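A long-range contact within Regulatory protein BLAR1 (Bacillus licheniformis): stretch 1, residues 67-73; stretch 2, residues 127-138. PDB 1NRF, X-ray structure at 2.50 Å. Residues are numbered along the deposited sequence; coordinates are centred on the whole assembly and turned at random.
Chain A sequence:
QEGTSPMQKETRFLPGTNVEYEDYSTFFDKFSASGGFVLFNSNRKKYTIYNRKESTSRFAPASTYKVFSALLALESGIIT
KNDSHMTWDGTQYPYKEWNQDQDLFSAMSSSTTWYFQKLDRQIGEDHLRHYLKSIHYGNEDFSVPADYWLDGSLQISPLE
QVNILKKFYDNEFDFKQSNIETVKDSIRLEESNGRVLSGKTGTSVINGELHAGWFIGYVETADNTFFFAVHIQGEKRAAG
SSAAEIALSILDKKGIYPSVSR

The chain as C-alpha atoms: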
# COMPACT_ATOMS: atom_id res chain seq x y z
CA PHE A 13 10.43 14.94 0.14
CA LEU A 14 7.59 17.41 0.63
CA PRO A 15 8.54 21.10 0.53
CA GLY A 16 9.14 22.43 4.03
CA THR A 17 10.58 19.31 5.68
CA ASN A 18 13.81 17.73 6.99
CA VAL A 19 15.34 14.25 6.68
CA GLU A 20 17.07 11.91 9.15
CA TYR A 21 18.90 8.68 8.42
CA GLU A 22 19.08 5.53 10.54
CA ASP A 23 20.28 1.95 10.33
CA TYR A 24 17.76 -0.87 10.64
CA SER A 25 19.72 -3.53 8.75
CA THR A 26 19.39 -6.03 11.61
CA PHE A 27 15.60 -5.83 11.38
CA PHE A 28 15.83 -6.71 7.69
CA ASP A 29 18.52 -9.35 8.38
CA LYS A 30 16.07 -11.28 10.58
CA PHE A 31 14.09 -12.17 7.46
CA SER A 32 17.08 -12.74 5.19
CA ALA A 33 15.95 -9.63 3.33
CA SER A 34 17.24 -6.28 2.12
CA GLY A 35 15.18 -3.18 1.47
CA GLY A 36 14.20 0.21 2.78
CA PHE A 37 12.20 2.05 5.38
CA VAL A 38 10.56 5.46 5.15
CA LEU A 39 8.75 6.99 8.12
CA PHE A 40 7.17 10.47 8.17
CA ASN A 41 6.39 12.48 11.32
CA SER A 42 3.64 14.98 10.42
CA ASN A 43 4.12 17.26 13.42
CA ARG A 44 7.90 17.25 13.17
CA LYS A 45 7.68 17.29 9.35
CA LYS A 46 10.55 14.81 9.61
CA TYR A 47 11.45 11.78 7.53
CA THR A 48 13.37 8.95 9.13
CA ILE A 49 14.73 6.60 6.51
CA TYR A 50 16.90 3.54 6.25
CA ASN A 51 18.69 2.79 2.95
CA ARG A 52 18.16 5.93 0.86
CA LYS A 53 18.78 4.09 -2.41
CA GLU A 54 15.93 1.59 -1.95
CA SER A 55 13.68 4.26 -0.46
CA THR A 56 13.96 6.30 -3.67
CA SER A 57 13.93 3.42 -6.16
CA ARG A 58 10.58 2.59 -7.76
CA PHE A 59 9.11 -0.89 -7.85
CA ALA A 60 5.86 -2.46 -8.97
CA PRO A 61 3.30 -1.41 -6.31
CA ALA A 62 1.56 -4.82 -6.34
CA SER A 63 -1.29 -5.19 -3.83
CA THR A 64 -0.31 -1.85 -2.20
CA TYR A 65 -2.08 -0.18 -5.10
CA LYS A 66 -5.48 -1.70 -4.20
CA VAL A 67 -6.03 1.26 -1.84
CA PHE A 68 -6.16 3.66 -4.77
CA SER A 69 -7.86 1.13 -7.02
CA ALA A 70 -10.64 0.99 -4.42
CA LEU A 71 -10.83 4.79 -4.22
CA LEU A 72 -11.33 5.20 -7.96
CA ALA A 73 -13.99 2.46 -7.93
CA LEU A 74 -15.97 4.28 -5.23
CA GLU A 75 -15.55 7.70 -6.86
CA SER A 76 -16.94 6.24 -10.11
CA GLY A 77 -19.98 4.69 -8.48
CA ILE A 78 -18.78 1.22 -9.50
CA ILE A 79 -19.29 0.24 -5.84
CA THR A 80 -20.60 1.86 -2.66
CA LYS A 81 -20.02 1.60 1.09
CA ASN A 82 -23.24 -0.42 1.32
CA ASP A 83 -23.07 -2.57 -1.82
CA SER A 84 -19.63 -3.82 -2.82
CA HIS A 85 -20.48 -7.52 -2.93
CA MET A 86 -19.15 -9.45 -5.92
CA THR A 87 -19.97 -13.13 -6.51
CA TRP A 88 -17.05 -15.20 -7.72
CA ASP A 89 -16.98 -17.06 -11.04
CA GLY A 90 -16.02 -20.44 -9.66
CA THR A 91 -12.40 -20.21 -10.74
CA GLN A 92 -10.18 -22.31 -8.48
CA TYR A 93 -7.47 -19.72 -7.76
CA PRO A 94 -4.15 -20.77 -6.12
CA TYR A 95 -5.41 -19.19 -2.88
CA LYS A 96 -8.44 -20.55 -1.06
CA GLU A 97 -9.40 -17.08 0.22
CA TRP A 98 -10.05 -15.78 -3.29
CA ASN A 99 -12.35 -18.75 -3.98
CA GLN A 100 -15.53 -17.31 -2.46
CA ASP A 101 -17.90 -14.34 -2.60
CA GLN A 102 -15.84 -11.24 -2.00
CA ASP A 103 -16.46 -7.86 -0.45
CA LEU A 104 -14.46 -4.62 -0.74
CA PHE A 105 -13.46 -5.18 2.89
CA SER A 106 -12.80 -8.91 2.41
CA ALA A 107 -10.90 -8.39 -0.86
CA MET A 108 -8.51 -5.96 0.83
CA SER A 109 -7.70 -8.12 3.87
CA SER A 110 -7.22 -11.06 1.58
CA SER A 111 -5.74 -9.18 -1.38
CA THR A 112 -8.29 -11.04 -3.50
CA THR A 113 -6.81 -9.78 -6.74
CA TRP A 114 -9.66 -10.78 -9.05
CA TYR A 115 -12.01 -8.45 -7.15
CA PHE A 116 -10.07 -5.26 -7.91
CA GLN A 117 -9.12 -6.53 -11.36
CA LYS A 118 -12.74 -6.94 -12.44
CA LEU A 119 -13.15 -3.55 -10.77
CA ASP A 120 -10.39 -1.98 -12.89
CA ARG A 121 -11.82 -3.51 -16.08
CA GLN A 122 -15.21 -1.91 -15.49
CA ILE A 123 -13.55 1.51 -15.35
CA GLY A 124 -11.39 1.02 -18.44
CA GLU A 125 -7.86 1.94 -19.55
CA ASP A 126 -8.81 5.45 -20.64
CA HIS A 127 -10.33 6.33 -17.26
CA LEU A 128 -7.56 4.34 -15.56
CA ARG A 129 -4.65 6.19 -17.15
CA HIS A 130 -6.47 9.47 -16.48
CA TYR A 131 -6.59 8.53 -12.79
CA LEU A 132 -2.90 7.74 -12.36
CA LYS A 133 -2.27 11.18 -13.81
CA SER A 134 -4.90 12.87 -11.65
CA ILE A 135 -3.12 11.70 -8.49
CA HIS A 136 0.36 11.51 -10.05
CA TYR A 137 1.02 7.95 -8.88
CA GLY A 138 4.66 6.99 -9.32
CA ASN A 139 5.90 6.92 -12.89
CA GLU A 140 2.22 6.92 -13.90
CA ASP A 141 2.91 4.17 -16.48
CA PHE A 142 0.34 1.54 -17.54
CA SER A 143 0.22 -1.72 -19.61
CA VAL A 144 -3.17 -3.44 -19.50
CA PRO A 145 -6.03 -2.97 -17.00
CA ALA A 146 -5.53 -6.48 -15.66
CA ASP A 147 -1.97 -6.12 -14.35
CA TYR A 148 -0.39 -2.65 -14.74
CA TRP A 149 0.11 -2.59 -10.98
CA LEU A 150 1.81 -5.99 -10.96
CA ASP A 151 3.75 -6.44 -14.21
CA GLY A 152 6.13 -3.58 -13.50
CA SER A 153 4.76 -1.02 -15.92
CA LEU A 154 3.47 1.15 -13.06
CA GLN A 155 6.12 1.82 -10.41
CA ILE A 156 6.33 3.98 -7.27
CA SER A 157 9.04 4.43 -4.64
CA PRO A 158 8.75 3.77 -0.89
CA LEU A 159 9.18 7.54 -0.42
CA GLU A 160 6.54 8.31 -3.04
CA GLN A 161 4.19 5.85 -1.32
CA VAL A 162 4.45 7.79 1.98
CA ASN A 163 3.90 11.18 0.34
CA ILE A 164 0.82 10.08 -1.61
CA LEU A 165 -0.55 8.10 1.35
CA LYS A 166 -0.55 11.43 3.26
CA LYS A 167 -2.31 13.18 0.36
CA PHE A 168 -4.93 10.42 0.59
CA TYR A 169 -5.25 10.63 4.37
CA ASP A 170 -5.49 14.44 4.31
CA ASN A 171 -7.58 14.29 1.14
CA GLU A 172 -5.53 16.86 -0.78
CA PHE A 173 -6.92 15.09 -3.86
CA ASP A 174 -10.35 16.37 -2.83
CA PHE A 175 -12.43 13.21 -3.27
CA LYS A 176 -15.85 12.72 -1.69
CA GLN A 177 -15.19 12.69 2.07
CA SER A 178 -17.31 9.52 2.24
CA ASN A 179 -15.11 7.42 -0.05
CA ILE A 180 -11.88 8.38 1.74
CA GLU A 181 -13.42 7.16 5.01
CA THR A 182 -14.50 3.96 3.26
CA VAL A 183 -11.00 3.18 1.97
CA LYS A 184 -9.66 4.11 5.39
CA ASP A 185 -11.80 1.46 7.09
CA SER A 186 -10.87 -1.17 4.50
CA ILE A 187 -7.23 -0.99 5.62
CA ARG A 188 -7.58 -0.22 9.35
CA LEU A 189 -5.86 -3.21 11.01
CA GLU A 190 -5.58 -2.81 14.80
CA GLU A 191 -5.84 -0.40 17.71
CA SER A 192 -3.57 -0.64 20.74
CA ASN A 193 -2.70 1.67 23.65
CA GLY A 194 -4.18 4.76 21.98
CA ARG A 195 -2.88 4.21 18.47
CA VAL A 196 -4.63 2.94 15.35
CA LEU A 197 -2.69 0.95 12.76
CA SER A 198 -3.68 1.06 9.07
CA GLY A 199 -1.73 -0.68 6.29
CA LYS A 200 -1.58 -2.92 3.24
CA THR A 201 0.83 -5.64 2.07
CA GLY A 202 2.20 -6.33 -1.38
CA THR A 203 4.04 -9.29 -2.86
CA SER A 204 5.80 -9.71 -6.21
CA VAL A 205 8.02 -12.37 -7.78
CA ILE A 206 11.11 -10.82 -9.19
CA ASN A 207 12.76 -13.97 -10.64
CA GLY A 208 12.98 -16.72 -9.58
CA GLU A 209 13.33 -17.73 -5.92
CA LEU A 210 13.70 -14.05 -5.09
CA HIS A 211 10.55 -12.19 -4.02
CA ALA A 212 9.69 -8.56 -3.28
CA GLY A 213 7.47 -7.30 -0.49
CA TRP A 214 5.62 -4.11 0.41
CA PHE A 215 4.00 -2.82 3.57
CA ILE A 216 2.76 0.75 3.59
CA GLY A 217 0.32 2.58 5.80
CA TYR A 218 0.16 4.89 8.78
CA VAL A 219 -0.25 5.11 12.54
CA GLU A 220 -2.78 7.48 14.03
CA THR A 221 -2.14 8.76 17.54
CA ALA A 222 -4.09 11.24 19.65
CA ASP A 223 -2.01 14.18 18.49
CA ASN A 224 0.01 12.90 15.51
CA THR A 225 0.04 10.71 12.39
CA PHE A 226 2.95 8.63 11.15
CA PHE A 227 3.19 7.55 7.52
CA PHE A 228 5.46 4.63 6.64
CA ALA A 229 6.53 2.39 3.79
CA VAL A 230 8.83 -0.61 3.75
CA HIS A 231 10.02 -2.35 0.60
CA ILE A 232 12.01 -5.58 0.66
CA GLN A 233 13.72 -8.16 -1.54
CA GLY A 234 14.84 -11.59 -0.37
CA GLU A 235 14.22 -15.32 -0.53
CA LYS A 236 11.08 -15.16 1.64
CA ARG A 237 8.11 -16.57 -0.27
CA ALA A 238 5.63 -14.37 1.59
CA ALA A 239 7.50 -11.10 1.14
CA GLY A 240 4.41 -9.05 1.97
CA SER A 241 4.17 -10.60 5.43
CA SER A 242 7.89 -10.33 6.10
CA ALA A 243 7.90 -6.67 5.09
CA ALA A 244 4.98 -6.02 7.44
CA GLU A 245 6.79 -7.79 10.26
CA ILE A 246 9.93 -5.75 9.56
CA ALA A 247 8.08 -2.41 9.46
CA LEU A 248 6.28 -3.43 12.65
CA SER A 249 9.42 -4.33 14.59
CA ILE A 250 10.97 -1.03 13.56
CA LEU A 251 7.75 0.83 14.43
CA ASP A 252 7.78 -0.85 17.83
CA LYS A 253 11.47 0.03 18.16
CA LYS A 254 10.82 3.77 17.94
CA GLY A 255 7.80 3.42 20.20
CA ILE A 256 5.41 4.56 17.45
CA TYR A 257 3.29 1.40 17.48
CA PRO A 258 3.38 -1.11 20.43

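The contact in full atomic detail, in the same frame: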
# COMPACT_ATOMS: atom_id res chain seq x y z
N VAL A 67 -5.47 0.15 -2.60
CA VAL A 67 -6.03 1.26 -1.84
C VAL A 67 -6.56 2.32 -2.80
O VAL A 67 -7.67 2.84 -2.63
CB VAL A 67 -4.96 1.90 -0.91
CG1 VAL A 67 -5.51 3.14 -0.24
CG2 VAL A 67 -4.51 0.89 0.15
N PHE A 68 -5.76 2.65 -3.81
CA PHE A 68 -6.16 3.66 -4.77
C PHE A 68 -7.10 3.08 -5.82
O PHE A 68 -7.92 3.80 -6.38
CB PHE A 68 -4.93 4.29 -5.42
CG PHE A 68 -4.09 5.08 -4.47
CD1 PHE A 68 -3.16 4.45 -3.65
CD2 PHE A 68 -4.27 6.45 -4.34
CE1 PHE A 68 -2.42 5.17 -2.71
CE2 PHE A 68 -3.54 7.18 -3.40
CZ PHE A 68 -2.61 6.54 -2.59
N SER A 69 -6.98 1.79 -6.07
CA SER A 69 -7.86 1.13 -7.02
C SER A 69 -9.27 1.22 -6.44
O SER A 69 -10.23 1.54 -7.14
CB SER A 69 -7.47 -0.35 -7.17
OG SER A 69 -8.43 -1.05 -7.94
N ALA A 70 -9.37 0.95 -5.14
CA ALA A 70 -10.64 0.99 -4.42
C ALA A 70 -11.25 2.39 -4.40
O ALA A 70 -12.46 2.56 -4.50
CB ALA A 70 -10.44 0.48 -3.00
N LEU A 71 -10.39 3.40 -4.27
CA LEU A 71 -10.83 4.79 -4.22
C LEU A 71 -11.44 5.24 -5.55
O LEU A 71 -12.44 5.96 -5.57
CB LEU A 71 -9.66 5.69 -3.84
CG LEU A 71 -9.94 7.18 -3.64
CD1 LEU A 71 -10.99 7.40 -2.56
CD2 LEU A 71 -8.63 7.85 -3.27
N LEU A 72 -10.83 4.83 -6.65
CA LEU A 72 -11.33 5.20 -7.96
C LEU A 72 -12.68 4.51 -8.16
O LEU A 72 -13.62 5.13 -8.64
CB LEU A 72 -10.36 4.77 -9.06
CG LEU A 72 -10.87 4.96 -10.50
CD1 LEU A 72 -11.07 6.44 -10.79
CD2 LEU A 72 -9.89 4.36 -11.49
N ALA A 73 -12.76 3.23 -7.78
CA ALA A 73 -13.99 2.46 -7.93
C ALA A 73 -15.17 3.12 -7.21
O ALA A 73 -16.28 3.17 -7.75
CB ALA A 73 -13.78 1.05 -7.41
N HIS A 127 -10.07 5.75 -18.57
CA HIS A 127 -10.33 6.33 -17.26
C HIS A 127 -9.24 5.94 -16.25
O HIS A 127 -8.99 6.66 -15.29
CB HIS A 127 -11.69 5.91 -16.71
CG HIS A 127 -12.86 6.43 -17.49
ND1 HIS A 127 -12.89 7.71 -18.02
CD2 HIS A 127 -14.04 5.86 -17.81
CE1 HIS A 127 -14.05 7.89 -18.64
NE2 HIS A 127 -14.76 6.79 -18.53
N LEU A 128 -8.61 4.79 -16.46
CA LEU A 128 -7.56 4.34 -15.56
C LEU A 128 -6.31 5.22 -15.69
O LEU A 128 -5.80 5.73 -14.69
CB LEU A 128 -7.19 2.89 -15.85
CG LEU A 128 -8.19 1.86 -15.33
CD1 LEU A 128 -7.93 0.50 -15.95
CD2 LEU A 128 -8.10 1.82 -13.82
N ARG A 129 -5.83 5.38 -16.92
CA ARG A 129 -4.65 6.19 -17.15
C ARG A 129 -4.89 7.62 -16.66
O ARG A 129 -4.00 8.25 -16.08
CB ARG A 129 -4.28 6.20 -18.64
CG ARG A 129 -3.96 4.82 -19.22
CD ARG A 129 -2.99 4.92 -20.39
NE ARG A 129 -2.66 3.62 -20.97
CZ ARG A 129 -1.50 3.33 -21.57
NH1 ARG A 129 -0.56 4.25 -21.68
NH2 ARG A 129 -1.30 2.12 -22.08
N HIS A 130 -6.10 8.12 -16.90
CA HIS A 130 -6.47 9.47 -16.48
C HIS A 130 -6.28 9.62 -14.97
O HIS A 130 -5.77 10.64 -14.48
CB HIS A 130 -7.94 9.74 -16.84
CG HIS A 130 -8.45 11.05 -16.35
ND1 HIS A 130 -8.07 12.26 -16.90
CD2 HIS A 130 -9.31 11.35 -15.34
CE1 HIS A 130 -8.66 13.24 -16.25
NE2 HIS A 130 -9.42 12.72 -15.30
N TYR A 131 -6.68 8.58 -14.24
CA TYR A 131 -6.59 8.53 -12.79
C TYR A 131 -5.16 8.63 -12.28
O TYR A 131 -4.84 9.48 -11.45
CB TYR A 131 -7.24 7.24 -12.28
CG TYR A 131 -7.30 7.11 -10.77
CD1 TYR A 131 -8.02 8.03 -10.00
CD2 TYR A 131 -6.65 6.06 -10.12
CE1 TYR A 131 -8.10 7.89 -8.62
CE2 TYR A 131 -6.73 5.91 -8.74
CZ TYR A 131 -7.46 6.83 -7.99
OH TYR A 131 -7.57 6.67 -6.63
N LEU A 132 -4.30 7.75 -12.78
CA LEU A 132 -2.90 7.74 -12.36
C LEU A 132 -2.30 9.12 -12.56
O LEU A 132 -1.42 9.53 -11.81
CB LEU A 132 -2.11 6.70 -13.16
CG LEU A 132 -2.54 5.25 -13.00
CD1 LEU A 132 -1.74 4.37 -13.96
CD2 LEU A 132 -2.34 4.81 -11.55
N LYS A 133 -2.77 9.84 -13.57
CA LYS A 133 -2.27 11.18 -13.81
C LYS A 133 -2.92 12.15 -12.83
O LYS A 133 -2.24 13.03 -12.30
CB LYS A 133 -2.56 11.63 -15.25
CG LYS A 133 -1.64 11.01 -16.28
CD LYS A 133 -1.95 11.52 -17.68
CE LYS A 133 -1.03 10.87 -18.71
NZ LYS A 133 -1.27 11.38 -20.10
N SER A 134 -4.22 11.97 -12.57
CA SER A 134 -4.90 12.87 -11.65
C SER A 134 -4.30 12.86 -10.24
O SER A 134 -4.37 13.86 -9.54
CB SER A 134 -6.42 12.56 -11.61
OG SER A 134 -6.74 11.33 -10.98
N ILE A 135 -3.72 11.75 -9.82
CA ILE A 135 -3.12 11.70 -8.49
C ILE A 135 -1.60 11.55 -8.56
O ILE A 135 -0.94 11.35 -7.54
CB ILE A 135 -3.69 10.54 -7.63
CG1 ILE A 135 -3.34 9.20 -8.27
CG2 ILE A 135 -5.19 10.72 -7.45
CD1 ILE A 135 -3.71 7.99 -7.42
N HIS A 136 -1.07 11.67 -9.78
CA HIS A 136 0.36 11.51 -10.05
C HIS A 136 0.97 10.37 -9.23
O HIS A 136 1.80 10.58 -8.33
CB HIS A 136 1.11 12.83 -9.79
CG HIS A 136 2.47 12.88 -10.43
ND1 HIS A 136 3.00 14.03 -10.97
CD2 HIS A 136 3.40 11.91 -10.62
CE1 HIS A 136 4.20 13.77 -11.48
NE2 HIS A 136 4.46 12.49 -11.28
N TYR A 137 0.56 9.15 -9.56
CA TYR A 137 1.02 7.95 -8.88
C TYR A 137 2.28 7.37 -9.53
O TYR A 137 2.24 6.81 -10.62
CB TYR A 137 -0.10 6.92 -8.86
CG TYR A 137 0.17 5.71 -7.98
CD1 TYR A 137 1.11 4.74 -8.35
CD2 TYR A 137 -0.54 5.52 -6.80
CE1 TYR A 137 1.32 3.61 -7.56
CE2 TYR A 137 -0.33 4.39 -6.01
CZ TYR A 137 0.59 3.45 -6.40
OH TYR A 137 0.79 2.34 -5.62
N GLY A 138 3.40 7.51 -8.83
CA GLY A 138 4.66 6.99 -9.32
C GLY A 138 5.01 7.46 -10.71
O GLY A 138 4.81 8.62 -11.05

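Stretch 1 is one helical segment, and stretch 2 is the end of a helix followed by a turn. The two helix axes come no closer than 11.5 Å and cross at 115°, so side chains must fill the space between them. Together the stretches bury 344 Å², and the contact is mainly apolar.

Val67 points sideways and makes no contact. Phe68 follows with its CB directed toward stretch 2, and its ring meets several partners. Tyr137 turns its edge to the face of this ring. The centroids are 5.4 Å apart, the planes stand at 77°, and Phe68 CD1 lies 3.7 Å from Tyr137 CE2. Ile135 is the first residue to leave the helical conformation, and its CD1 reaches within 3.5 Å of Phe68 CD2. A large, flat, apolar side chain suits this buried place, because it can touch both the helix end and the turn beyond it. The backbone of Phe68 is also close to stretch 2: its O lies 2.9 Å from Tyr131 OH. That same O accepts the helical hydrogen bond from Leu72 N.

Ser69 and Ala70 point away from stretch 2. Leu71 adds a small contact, its CB 3.6 Å from Tyr131 OH.

Leu72 covers the face of the Tyr131 ring. Its CB sits 3.7 Å from the centroid of the Tyr131 ring, nearly on the ring normal, in a CH-pi contact. Leu72 CD1 approaches Tyr131 CD1 at 3.5 Å. Leu72 CD2 meets Leu128 CD2 at 3.9 Å, one helical turn earlier in stretch 2. The branched leucine thus touches both residues. Tyr131, with chi1 in t, extends along stretch 1 from Leu72 to Phe68. Its long side chain offers an apolar ring face to Leu72 and carries its hydroxyl to the Phe68 backbone. Ala73 lies beyond reach.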